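Local coordinates for serine protease inhibitor 4, isoform B (Drosophila melanogaster, PDB 4P0F), which probably inhibits serine and cysteine endopeptidases, as a member of the serpin family, at residues 167-179 against 222-234. Sequence-based numbering, arbitrary orientation.
Sequences NAIHFKGTWQHQF and ELPYKDSDLSMLI
Tyr-225 lies between two aromatic side chains of segment 167-179. Phe-171 drives its edge into one face of the tyrosine ring in a T-shaped stack, planes at 76°, with Phe-171 CZ 3.5 Å above the ring centre. Trp-175 runs alongside Tyr-225 nearly parallel (13°) but slid so far that the rings barely overlap; the closest atoms are Trp-175 CZ3 and Tyr-225 CE1, 3.3 Å apart. The indole's other face receives Leu-223 CD1, and Met-232 SD approaches the indole edge in a Met-aromatic contact, 4.0 Å from Trp-175 CH2. Leu-230 CD1 meets Phe-171 CE1 at 3.6 Å. Gly-173 packs its N over one face of the Phe-171 ring and its C beside Tyr-225 CD1.

A single beta bridge, Trp-175 with Tyr-225, fixes the backbones: Lys-226 N donates to Thr-174 O (2.8 Å), and Gln-176 N donates almost straight to Pro-224 O (2.9 Å). Because Gln-176 bends at chi2 (70°), its OE1 comes back over Lys-226, where a water links it to Tyr-225 O. Ser-228 OG, in an ST turn, donates to Tyr-225 O and accepts from Leu-230 N. Farther out, Trp-175 NE1 bonds to Asn-325 O, and Tyr-225 OH to Thr-329 OG1. The cluster joins the end of sheet A strand 161-174 to the 218-224/230-237 hairpin of sheet B; 328-341, antiparallel between 161-174 and 311-324, is consistent with the reactive-centre loop inserted after cleavage, as in other cleaved serpins.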
# COMPACT_ATOMS: atom_id res chain seq x y z
N ASN A 167 4.82 0.74 9.56
CA ASN A 167 3.92 1.77 9.09
C ASN A 167 2.52 1.21 9.01
O ASN A 167 2.34 0.11 8.51
CB ASN A 167 4.32 2.30 7.72
CG ASN A 167 3.26 3.21 7.14
OD1 ASN A 167 2.32 2.76 6.44
ND2 ASN A 167 3.36 4.49 7.46
N ALA A 168 1.54 1.97 9.49
CA ALA A 168 0.14 1.59 9.36
C ALA A 168 -0.62 2.73 8.71
O ALA A 168 -0.28 3.90 8.91
CB ALA A 168 -0.46 1.24 10.71
N ILE A 169 -1.63 2.39 7.92
CA ILE A 169 -2.45 3.40 7.25
C ILE A 169 -3.92 2.97 7.29
O ILE A 169 -4.24 1.79 7.14
CB ILE A 169 -1.97 3.63 5.79
CG1 ILE A 169 -2.86 4.63 5.05
CG2 ILE A 169 -1.89 2.31 5.03
CD1 ILE A 169 -2.21 5.16 3.76
N HIS A 170 -4.79 3.93 7.56
CA HIS A 170 -6.23 3.68 7.61
C HIS A 170 -6.98 4.76 6.88
O HIS A 170 -6.73 5.95 7.07
CB HIS A 170 -6.72 3.60 9.05
CG HIS A 170 -8.19 3.36 9.16
ND1 HIS A 170 -9.09 4.37 9.43
CD2 HIS A 170 -8.92 2.23 9.00
CE1 HIS A 170 -10.32 3.86 9.44
NE2 HIS A 170 -10.24 2.57 9.19
N PHE A 171 -7.91 4.33 6.04
CA PHE A 171 -8.76 5.22 5.26
C PHE A 171 -10.21 4.85 5.45
O PHE A 171 -10.58 3.68 5.36
CB PHE A 171 -8.38 5.14 3.79
CG PHE A 171 -9.35 5.83 2.88
CD1 PHE A 171 -9.41 7.20 2.81
CD2 PHE A 171 -10.21 5.09 2.09
CE1 PHE A 171 -10.31 7.84 1.97
CE2 PHE A 171 -11.11 5.71 1.23
CZ PHE A 171 -11.16 7.09 1.18
N LYS A 172 -11.04 5.86 5.70
CA LYS A 172 -12.48 5.69 5.68
C LYS A 172 -13.10 6.93 5.06
O LYS A 172 -13.02 8.02 5.63
CB LYS A 172 -13.05 5.43 7.07
CG LYS A 172 -14.58 5.37 7.09
CD LYS A 172 -15.09 4.02 7.55
CE LYS A 172 -16.59 4.04 7.77
NZ LYS A 172 -17.09 2.75 8.33
N GLY A 173 -13.70 6.76 3.89
CA GLY A 173 -14.26 7.88 3.17
C GLY A 173 -15.70 7.60 2.79
O GLY A 173 -16.09 6.45 2.62
N THR A 174 -16.49 8.67 2.70
CA THR A 174 -17.85 8.60 2.21
C THR A 174 -17.89 9.13 0.78
O THR A 174 -17.26 10.13 0.48
CB THR A 174 -18.79 9.43 3.11
OG1 THR A 174 -18.68 8.94 4.45
CG2 THR A 174 -20.23 9.33 2.63
N TRP A 175 -18.62 8.46 -0.12
CA TRP A 175 -18.69 8.96 -1.49
C TRP A 175 -19.29 10.36 -1.52
O TRP A 175 -20.21 10.67 -0.75
CB TRP A 175 -19.54 8.06 -2.39
CG TRP A 175 -19.11 6.65 -2.56
CD1 TRP A 175 -19.84 5.55 -2.26
CD2 TRP A 175 -17.88 6.17 -3.10
NE1 TRP A 175 -19.15 4.41 -2.57
CE2 TRP A 175 -17.93 4.77 -3.09
CE3 TRP A 175 -16.72 6.80 -3.59
CZ2 TRP A 175 -16.89 3.98 -3.54
CZ3 TRP A 175 -15.69 6.01 -4.04
CH2 TRP A 175 -15.78 4.62 -4.02
N GLN A 176 -18.78 11.19 -2.42
CA GLN A 176 -19.42 12.47 -2.69
C GLN A 176 -20.83 12.18 -3.19
O GLN A 176 -21.79 12.84 -2.80
CB GLN A 176 -18.62 13.27 -3.72
CG GLN A 176 -19.22 14.64 -4.04
CD GLN A 176 -19.11 15.62 -2.89
OE1 GLN A 176 -18.07 15.71 -2.24
NE2 GLN A 176 -20.18 16.37 -2.64
N HIS A 177 -20.93 11.17 -4.05
CA HIS A 177 -22.21 10.68 -4.54
C HIS A 177 -22.40 9.22 -4.16
O HIS A 177 -21.87 8.32 -4.80
CB HIS A 177 -22.30 10.83 -6.06
CG HIS A 177 -22.00 12.22 -6.54
ND1 HIS A 177 -22.76 13.31 -6.17
CD2 HIS A 177 -21.03 12.69 -7.35
CE1 HIS A 177 -22.26 14.39 -6.73
NE2 HIS A 177 -21.21 14.04 -7.46
N GLN A 178 -23.17 8.99 -3.10
CA GLN A 178 -23.40 7.63 -2.62
C GLN A 178 -24.36 6.88 -3.52
O GLN A 178 -25.20 7.47 -4.21
CB GLN A 178 -23.93 7.65 -1.19
CG GLN A 178 -22.98 8.23 -0.16
CD GLN A 178 -23.58 8.23 1.22
OE1 GLN A 178 -24.08 7.22 1.69
NE2 GLN A 178 -23.53 9.38 1.89
N PHE A 179 -24.22 5.56 -3.50
CA PHE A 179 -25.14 4.65 -4.15
C PHE A 179 -26.32 4.45 -3.23
O PHE A 179 -26.19 4.52 -2.01
CB PHE A 179 -24.49 3.29 -4.44
CG PHE A 179 -23.26 3.35 -5.31
CD1 PHE A 179 -22.02 3.69 -4.78
CD2 PHE A 179 -23.34 3.03 -6.65
CE1 PHE A 179 -20.90 3.72 -5.58
CE2 PHE A 179 -22.21 3.07 -7.46
CZ PHE A 179 -21.00 3.41 -6.92
N GLU A 222 -13.19 8.12 -12.10
CA GLU A 222 -12.81 8.49 -10.75
C GLU A 222 -14.05 8.80 -9.91
O GLU A 222 -14.91 9.58 -10.32
CB GLU A 222 -11.90 9.70 -10.75
CG GLU A 222 -10.54 9.41 -10.19
CD GLU A 222 -9.62 10.61 -10.24
OE1 GLU A 222 -10.11 11.76 -10.25
OE2 GLU A 222 -8.40 10.37 -10.26
N LEU A 223 -14.12 8.17 -8.74
CA LEU A 223 -15.21 8.37 -7.80
C LEU A 223 -14.68 9.14 -6.60
O LEU A 223 -13.88 8.60 -5.83
CB LEU A 223 -15.79 7.03 -7.37
CG LEU A 223 -16.25 6.09 -8.49
CD1 LEU A 223 -16.82 4.80 -7.93
CD2 LEU A 223 -17.28 6.77 -9.38
N PRO A 224 -15.10 10.41 -6.43
CA PRO A 224 -14.54 11.22 -5.34
C PRO A 224 -15.17 10.93 -3.98
O PRO A 224 -16.32 10.54 -3.90
CB PRO A 224 -14.85 12.65 -5.79
CG PRO A 224 -16.07 12.52 -6.62
CD PRO A 224 -15.95 11.20 -7.33
N TYR A 225 -14.38 11.14 -2.93
CA TYR A 225 -14.88 11.08 -1.55
C TYR A 225 -15.16 12.49 -1.05
O TYR A 225 -14.43 13.42 -1.37
CB TYR A 225 -13.84 10.39 -0.64
CG TYR A 225 -13.59 8.97 -1.06
CD1 TYR A 225 -14.46 7.96 -0.70
CD2 TYR A 225 -12.49 8.64 -1.84
CE1 TYR A 225 -14.26 6.66 -1.10
CE2 TYR A 225 -12.27 7.33 -2.25
CZ TYR A 225 -13.16 6.35 -1.86
OH TYR A 225 -12.97 5.06 -2.26
N LYS A 226 -16.22 12.66 -0.26
CA LYS A 226 -16.58 14.00 0.19
C LYS A 226 -15.54 14.51 1.20
O LYS A 226 -14.85 13.72 1.84
CB LYS A 226 -17.98 14.03 0.80
CG LYS A 226 -18.24 13.00 1.87
CD LYS A 226 -19.69 13.05 2.36
CE LYS A 226 -19.95 14.26 3.23
NZ LYS A 226 -20.92 13.96 4.33
N ASP A 227 -15.43 15.83 1.30
CA ASP A 227 -14.56 16.48 2.27
C ASP A 227 -13.11 15.99 2.16
O ASP A 227 -12.44 15.79 3.17
CB ASP A 227 -15.07 16.23 3.69
CG ASP A 227 -16.50 16.67 3.88
OD1 ASP A 227 -16.92 17.63 3.18
OD2 ASP A 227 -17.20 16.07 4.72
N SER A 228 -12.65 15.81 0.93
CA SER A 228 -11.29 15.34 0.70
C SER A 228 -10.86 15.56 -0.73
O SER A 228 -11.69 15.84 -1.59
CB SER A 228 -11.18 13.85 1.04
OG SER A 228 -11.60 13.07 -0.06
N ASP A 229 -9.56 15.44 -0.99
CA ASP A 229 -9.03 15.43 -2.35
C ASP A 229 -8.67 14.00 -2.75
O ASP A 229 -7.83 13.78 -3.63
CB ASP A 229 -7.82 16.35 -2.47
CG ASP A 229 -8.20 17.82 -2.34
OD1 ASP A 229 -9.29 18.20 -2.80
OD2 ASP A 229 -7.39 18.59 -1.78
N LEU A 230 -9.32 13.04 -2.11
CA LEU A 230 -9.12 11.62 -2.41
C LEU A 230 -10.21 11.11 -3.35
O LEU A 230 -11.34 11.57 -3.29
CB LEU A 230 -9.14 10.81 -1.12
CG LEU A 230 -8.01 11.15 -0.15
CD1 LEU A 230 -8.35 10.73 1.26
CD2 LEU A 230 -6.74 10.46 -0.63
N SER A 231 -9.85 10.15 -4.19
CA SER A 231 -10.81 9.50 -5.08
C SER A 231 -10.37 8.07 -5.37
O SER A 231 -9.20 7.70 -5.18
CB SER A 231 -10.98 10.28 -6.39
OG SER A 231 -9.83 10.19 -7.22
N MET A 232 -11.33 7.26 -5.82
CA MET A 232 -11.07 5.91 -6.29
C MET A 232 -11.09 5.91 -7.80
O MET A 232 -12.11 6.15 -8.43
CB MET A 232 -12.11 4.91 -5.77
CG MET A 232 -11.85 3.48 -6.24
SD MET A 232 -12.98 2.23 -5.58
CE MET A 232 -12.55 2.25 -3.87
N LEU A 233 -9.93 5.62 -8.37
CA LEU A 233 -9.75 5.48 -9.80
C LEU A 233 -9.96 4.04 -10.18
O LEU A 233 -9.36 3.15 -9.59
CB LEU A 233 -8.35 5.93 -10.20
CG LEU A 233 -7.96 5.73 -11.67
CD1 LEU A 233 -8.71 6.70 -12.57
CD2 LEU A 233 -6.45 5.87 -11.81
N ILE A 234 -10.85 3.80 -11.14
CA ILE A 234 -11.09 2.47 -11.68
C ILE A 234 -10.63 2.45 -13.12
O ILE A 234 -11.02 3.32 -13.89
CB ILE A 234 -12.59 2.08 -11.60
CG1 ILE A 234 -13.09 2.19 -10.16
CG2 ILE A 234 -12.81 0.68 -12.12
CD1 ILE A 234 -14.59 2.29 -10.06
O HOH W 1 -15.31 11.21 3.19
O HOH W 2 -15.30 15.64 -3.20
O HOH W 3 -17.25 17.20 -0.44
O HOH W 4 -18.62 9.90 -5.43